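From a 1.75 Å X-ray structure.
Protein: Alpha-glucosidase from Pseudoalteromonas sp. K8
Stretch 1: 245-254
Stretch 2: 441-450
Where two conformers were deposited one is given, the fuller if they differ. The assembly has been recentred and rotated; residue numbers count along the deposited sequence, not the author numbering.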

ATOM      1  N   ILE A 245       0.168   2.191  13.710  1.00 12.56           N
ATOM      2  CA  ILE A 245       1.042   3.339  13.929  1.00 12.69           C
ATOM      3  C   ILE A 245       1.039   4.274  12.718  1.00 15.04           C
ATOM      4  O   ILE A 245       1.040   5.502  12.873  1.00 13.91           O
ATOM      5  CB  ILE A 245       2.457   2.867  14.306  1.00 13.28           C
ATOM      6  CG1 ILE A 245       3.315   4.050  14.742  1.00 15.83           C
ATOM      7  CG2 ILE A 245       3.123   2.106  13.147  1.00 13.47           C
ATOM      8  CD1 ILE A 245       4.644   3.618  15.316  1.00 18.68           C
ATOM      9  N   ILE A 246       0.987   3.726  11.497  1.00 12.09           N
ATOM     10  CA  ILE A 246       1.034   4.596  10.318  1.00 10.69           C
ATOM     11  C   ILE A 246      -0.184   5.515  10.288  1.00 12.35           C
ATOM     12  O   ILE A 246      -0.058   6.735  10.123  1.00 14.43           O
ATOM     13  CB  ILE A 246       1.148   3.771   9.022  1.00 11.92           C
ATOM     14  CG1 ILE A 246       2.443   2.943   9.013  1.00 13.18           C
ATOM     15  CG2 ILE A 246       1.106   4.697   7.805  1.00 11.42           C
ATOM     16  CD1 ILE A 246       3.714   3.772   9.205  1.00 14.82           C
ATOM     17  N   LEU A 247      -1.383   4.952  10.460  1.00 10.84           N
ATOM     18  CA  LEU A 247      -2.577   5.793  10.502  1.00 11.32           C
ATOM     19  C   LEU A 247      -2.524   6.779  11.658  1.00 13.04           C
ATOM     20  O   LEU A 247      -2.913   7.945  11.507  1.00 12.46           O
ATOM     21  CB  LEU A 247      -3.833   4.936  10.623  1.00 12.28           C
ATOM     22  CG  LEU A 247      -4.279   4.164   9.379  1.00 13.61           C
ATOM     23  CD1 LEU A 247      -5.428   3.240   9.768  1.00 15.11           C
ATOM     24  CD2 LEU A 247      -4.710   5.125   8.277  1.00 14.29           C
ATOM     25  N   ASN A 248      -2.074   6.325  12.832  1.00 13.51           N
ATOM     26  CA  ASN A 248      -2.099   7.188  14.014  1.00 14.40           C
ATOM     27  C   ASN A 248      -1.180   8.390  13.879  1.00 16.34           C
ATOM     28  O   ASN A 248      -1.368   9.387  14.588  1.00 15.88           O
ATOM     29  CB  ASN A 248      -1.723   6.393  15.262  1.00 12.97           C
ATOM     30  CG  ASN A 248      -2.930   5.743  15.909  1.00 15.43           C
ATOM     31  OD1 ASN A 248      -4.029   6.298  15.875  1.00 15.38           O
ATOM     32  ND2 ASN A 248      -2.737   4.567  16.497  1.00 13.27           N
ATOM     33  N   LEU A 249      -0.194   8.328  12.991  1.00 13.09           N
ATOM     34  CA  LEU A 249       0.719   9.446  12.827  1.00 13.05           C
ATOM     35  C   LEU A 249       0.245  10.444  11.781  1.00 15.52           C
ATOM     36  O   LEU A 249       0.909  11.458  11.571  1.00 18.50           O
ATOM     37  CB  LEU A 249       2.114   8.929  12.473  1.00 12.44           C
ATOM     38  CG  LEU A 249       2.797   8.205  13.635  1.00 13.92           C
ATOM     39  CD1 LEU A 249       4.129   7.675  13.183  1.00 14.15           C
ATOM     40  CD2 LEU A 249       2.979   9.144  14.841  1.00 14.19           C
ATOM     41  N   ASN A 250      -0.883  10.196  11.129  1.00 11.81           N
ATOM     42  CA  ASN A 250      -1.412  11.125  10.143  1.00 11.90           C
ATOM     43  C   ASN A 250      -2.448  12.061  10.754  1.00 16.02           C
ATOM     44  O   ASN A 250      -3.059  11.770  11.789  1.00 14.77           O
ATOM     45  CB  ASN A 250      -2.019  10.363   8.968  1.00 11.79           C
ATOM     46  CG  ASN A 250      -0.971   9.954   7.964  1.00 15.62           C
ATOM     47  OD1 ASN A 250      -0.722  10.672   6.992  1.00 14.42           O
ATOM     48  ND2 ASN A 250      -0.303   8.830   8.223  1.00 10.88           N
ATOM     49  N   GLU A 251      -2.637  13.203  10.089  0.50 16.96           N
ATOM     50  CA  GLU A 251      -3.615  14.182  10.536  0.50 18.88           C
ATOM     51  C   GLU A 251      -5.031  13.648  10.327  0.50 17.69           C
ATOM     52  O   GLU A 251      -5.277  12.857   9.410  0.50 17.25           O
ATOM     53  CB  GLU A 251      -3.457  15.498   9.776  0.50 20.70           C
ATOM     54  CG  GLU A 251      -2.120  16.189   9.954  0.50 22.99           C
ATOM     55  CD  GLU A 251      -2.102  17.573   9.330  0.50 27.11           C
ATOM     56  OE1 GLU A 251      -2.670  18.514   9.929  0.50 30.27           O
ATOM     57  OE2 GLU A 251      -1.533  17.717   8.229  0.50 31.61           O
ATOM     58  N   PRO A 252      -5.982  14.074  11.157  1.00 17.57           N
ATOM     59  CA  PRO A 252      -7.369  13.627  10.972  1.00 14.80           C
ATOM     60  C   PRO A 252      -7.958  14.094   9.645  1.00 18.25           C
ATOM     61  O   PRO A 252      -7.520  15.081   9.044  1.00 16.37           O
ATOM     62  CB  PRO A 252      -8.110  14.264  12.156  1.00 16.50           C
ATOM     63  CG  PRO A 252      -7.048  14.570  13.154  1.00 19.24           C
ATOM     64  CD  PRO A 252      -5.813  14.891  12.368  1.00 16.01           C
ATOM     65  N   ASN A 253      -8.983  13.364   9.206  1.00 17.58           N
ATOM     66  CA  ASN A 253      -9.757  13.640   8.000  1.00 17.43           C
ATOM     67  C   ASN A 253      -9.996  15.131   7.785  1.00 18.86           C
ATOM     68  O   ASN A 253     -10.554  15.817   8.648  1.00 17.57           O
ATOM     69  CB  ASN A 253     -11.099  12.906   8.097  1.00 16.03           C
ATOM     70  CG  ASN A 253     -12.058  13.279   6.974  1.00 19.70           C
ATOM     71  OD1 ASN A 253     -11.644  13.584   5.856  1.00 19.51           O
ATOM     72  ND2 ASN A 253     -13.352  13.248   7.272  1.00 19.76           N
ATOM     73  N   LYS A 254      -9.583  15.626   6.618  1.00 18.75           N
ATOM     74  CA  LYS A 254      -9.799  17.013   6.224  1.00 20.14           C
ATOM     75  C   LYS A 254     -10.928  17.187   5.214  1.00 24.81           C
ATOM     76  O   LYS A 254     -11.194  18.322   4.795  1.00 24.59           O
ATOM     77  CB  LYS A 254      -8.512  17.604   5.642  1.00 16.37           C
ATOM     78  CG  LYS A 254      -7.394  17.828   6.651  1.00 21.16           C
ATOM     79  CD  LYS A 254      -6.184  18.499   5.975  1.00 22.63           C
ATOM     80  CE  LYS A 254      -4.945  18.518   6.868  1.00 24.03           C
ATOM     81  NZ  LYS A 254      -5.219  19.074   8.214  1.00 30.17           N
ATOM     82  N   ASP A 441       2.398   4.301   0.078  1.00 10.16           N
ATOM     83  CA  ASP A 441       1.387   4.682   1.057  1.00 10.71           C
ATOM     84  C   ASP A 441       2.075   5.100   2.354  1.00 12.08           C
ATOM     85  O   ASP A 441       2.950   4.388   2.856  1.00 10.97           O
ATOM     86  CB  ASP A 441       0.446   3.490   1.289  1.00 10.12           C
ATOM     87  CG  ASP A 441      -0.800   3.841   2.112  1.00 15.79           C
ATOM     88  OD1 ASP A 441      -0.757   4.800   2.917  1.00 14.71           O
ATOM     89  OD2 ASP A 441      -1.829   3.128   1.950  1.00 15.12           O
ATOM     90  N   THR A 442       1.723   6.280   2.877  1.00  9.47           N
ATOM     91  CA  THR A 442       2.251   6.711   4.170  1.00  9.57           C
ATOM     92  C   THR A 442       1.123   7.087   5.125  1.00 13.47           C
ATOM     93  O   THR A 442       1.344   7.846   6.078  1.00 13.28           O
ATOM     94  CB  THR A 442       3.252   7.867   4.016  1.00 10.68           C
ATOM     95  OG1 THR A 442       2.614   9.001   3.417  1.00 11.14           O
ATOM     96  CG2 THR A 442       4.424   7.432   3.124  1.00  9.41           C
ATOM     97  N   GLY A 443      -0.080   6.554   4.893  1.00 10.97           N
ATOM     98  CA  GLY A 443      -1.207   6.754   5.786  1.00 10.44           C
ATOM     99  C   GLY A 443      -2.094   7.938   5.470  1.00 12.77           C
ATOM    100  O   GLY A 443      -2.982   8.253   6.272  1.00 12.62           O
ATOM    101  N   LEU A 444      -1.900   8.599   4.327  1.00 12.02           N
ATOM    102  CA  LEU A 444      -2.658   9.812   4.047  1.00 13.92           C
ATOM    103  C   LEU A 444      -4.142   9.550   3.792  1.00 13.36           C
ATOM    104  O   LEU A 444      -4.927  10.506   3.810  1.00 14.41           O
ATOM    105  CB  LEU A 444      -2.032  10.548   2.858  1.00 13.38           C
ATOM    106  CG  LEU A 444      -0.719  11.254   3.200  1.00 12.70           C
ATOM    107  CD1 LEU A 444       0.044  11.617   1.935  1.00 14.00           C
ATOM    108  CD2 LEU A 444      -1.024  12.501   4.027  1.00 13.94           C
ATOM    109  N   ARG A 445      -4.550   8.291   3.574  1.00 11.82           N
ATOM    110  CA  ARG A 445      -5.977   7.979   3.505  1.00 12.57           C
ATOM    111  C   ARG A 445      -6.728   8.417   4.762  1.00 14.13           C
ATOM    112  O   ARG A 445      -7.943   8.634   4.704  1.00 14.15           O
ATOM    113  CB  ARG A 445      -6.187   6.472   3.274  1.00 11.72           C
ATOM    114  CG  ARG A 445      -5.620   5.592   4.401  1.00 12.05           C
ATOM    115  CD  ARG A 445      -5.720   4.104   4.064  1.00 12.69           C
ATOM    116  NE  ARG A 445      -4.871   3.272   4.923  1.00 12.55           N
ATOM    117  CZ  ARG A 445      -5.317   2.346   5.778  1.00 13.33           C
ATOM    118  NH1 ARG A 445      -6.625   2.113   5.925  1.00 10.98           N
ATOM    119  NH2 ARG A 445      -4.443   1.634   6.489  1.00 12.77           N
ATOM    120  N   ARG A 446      -6.050   8.540   5.906  1.00 12.05           N
ATOM    121  CA  ARG A 446      -6.734   9.070   7.080  1.00 12.64           C
ATOM    122  C   ARG A 446      -7.147  10.515   6.849  1.00 14.69           C
ATOM    123  O   ARG A 446      -8.281  10.912   7.143  1.00 15.68           O
ATOM    124  CB  ARG A 446      -5.848   8.972   8.318  1.00 12.64           C
ATOM    125  CG  ARG A 446      -6.531   9.632   9.521  1.00 13.33           C
ATOM    126  CD  ARG A 446      -5.686   9.619  10.767  1.00 13.43           C
ATOM    127  NE  ARG A 446      -6.485  10.041  11.907  1.00 14.31           N
ATOM    128  CZ  ARG A 446      -6.036  10.090  13.156  1.00 16.80           C
ATOM    129  NH1 ARG A 446      -4.786   9.737  13.428  1.00 15.48           N
ATOM    130  NH2 ARG A 446      -6.839  10.485  14.134  1.00 15.64           N
ATOM    131  N   THR A 447      -6.229  11.314   6.309  1.00 13.76           N
ATOM    132  CA  THR A 447      -6.448  12.740   6.108  1.00 15.29           C
ATOM    133  C   THR A 447      -7.333  13.003   4.896  1.00 15.88           C
ATOM    134  O   THR A 447      -8.147  13.937   4.905  1.00 15.32           O
ATOM    135  CB  THR A 447      -5.095  13.429   5.933  1.00 15.69           C
ATOM    136  OG1 THR A 447      -4.188  12.945   6.936  1.00 15.96           O
ATOM    137  CG2 THR A 447      -5.235  14.934   6.058  1.00 14.06           C
ATOM    138  N   TYR A 448      -7.168  12.195   3.845  1.00 14.23           N
ATOM    139  CA  TYR A 448      -7.886  12.334   2.577  1.00 15.97           C
ATOM    140  C   TYR A 448      -8.511  10.989   2.255  1.00 15.66           C
ATOM    141  O   TYR A 448      -7.948  10.196   1.490  1.00 15.35           O
ATOM    142  CB  TYR A 448      -6.950  12.786   1.456  1.00 14.81           C
ATOM    143  CG  TYR A 448      -6.257  14.073   1.806  1.00 16.74           C
ATOM    144  CD1 TYR A 448      -6.916  15.291   1.685  1.00 20.32           C
ATOM    145  CD2 TYR A 448      -4.964  14.072   2.304  1.00 16.33           C
ATOM    146  CE1 TYR A 448      -6.295  16.480   2.027  1.00 19.50           C
ATOM    147  CE2 TYR A 448      -4.334  15.254   2.645  1.00 19.37           C
ATOM    148  CZ  TYR A 448      -5.006  16.451   2.508  1.00 20.54           C
ATOM    149  OH  TYR A 448      -4.375  17.622   2.853  1.00 24.59           O
ATOM    150  N   PRO A 449      -9.677  10.694   2.834  1.00 14.28           N
ATOM    151  CA  PRO A 449     -10.249   9.350   2.704  1.00 13.14           C
ATOM    152  C   PRO A 449     -10.716   8.987   1.303  1.00 14.92           C
ATOM    153  O   PRO A 449     -11.198   7.865   1.120  1.00 15.89           O
ATOM    154  CB  PRO A 449     -11.431   9.383   3.679  1.00 13.75           C
ATOM    155  CG  PRO A 449     -11.052  10.455   4.692  1.00 14.31           C
ATOM    156  CD  PRO A 449     -10.341  11.489   3.883  1.00 13.97           C
ATOM    157  N   ASN A 450     -10.597   9.860   0.305  1.00 13.20           N
ATOM    158  CA  ASN A 450     -10.880   9.428  -1.058  1.00 13.05           C
ATOM    159  C   ASN A 450      -9.661   8.823  -1.740  1.00 12.97           C
ATOM    160  O   ASN A 450      -9.775   8.347  -2.873  1.00 14.23           O
ATOM    161  CB  ASN A 450     -11.422  10.587  -1.898  1.00 13.55           C
ATOM    162  CG  ASN A 450     -10.381  11.632  -2.174  1.00 15.85           C
ATOM    163  OD1 ASN A 450      -9.620  12.007  -1.284  1.00 15.89           O
ATOM    164  ND2 ASN A 450     -10.310  12.091  -3.418  1.00 16.12           N
TER
HETATM  165  O   HOH W   1      -4.229   9.493  16.251  1.00 29.66           O
HETATM  166  O   HOH W   2      -1.593  13.276   7.441  1.00 13.39           O
HETATM  167  O   HOH W   3      -9.303  11.003  10.939  1.00 16.22           O

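The two stretches, at least 192 residues apart in sequence wherever they touch, bury 727 Å² between them, and the four direct hydrogen bonds between them all end on main-chain carbonyls. Three of the four direct bonds start from side chains. The CA-to-CB bond of Asn250, in the loop that follows the helix, points toward the other stretch; its ND2 donates to Thr442 O (2.9 Å) and also to Ile246 O of its own stretch (2.8 Å), so the same ND2 crosses to Thr442 O and is also anchored on its own stretch. Arg446, extended with chi1 to chi3 all t, reaches back so that NH1 donates to Leu247 O (3.2 Å), a carbonyl lying near the guanidinium plane, while Pro252 N and Glu251 C lie over one face of the group. The hydroxyl of Thr447 donates from OG1 to Glu251 O (2.7 Å). The fourth bond is purely main chain, a nearly linear one from Lys254 N to Thr447 O (2.8 Å).

Water extends this network. Water 2 donates to Asn250 OD1 and Thr447 OG1 and accepts from Glu251 N, and water 3 accepts from both Asn253 N and Arg446 NE. Weaker CA-H...O contacts run from Asn253 CA to Arg446 O (3.2 Å) and Thr447 O (3.5 Å), where Asn253 CA and Thr447 CA are 3.9 Å apart.

Side-chain packing supplements these bonds among buried residues. Ile246 CG2 lies 3.6 Å from Thr442 C, and the Leu247 CD1 methyl group lies over one face of the Arg445 guanidinium, 3.8 Å from NH2. Gly443, which opens a type I turn closed by Arg446 N to Gly443 O (3.1 Å), suits this spot doubly: an ideal CB would clash with Asn250 ND2 and Ile246 CG2, and its backbone angles (91/9) themselves call for glycine. At the more exposed end, the aliphatic part of Lys254 packs on Thr447, CG to CG2 3.7 Å.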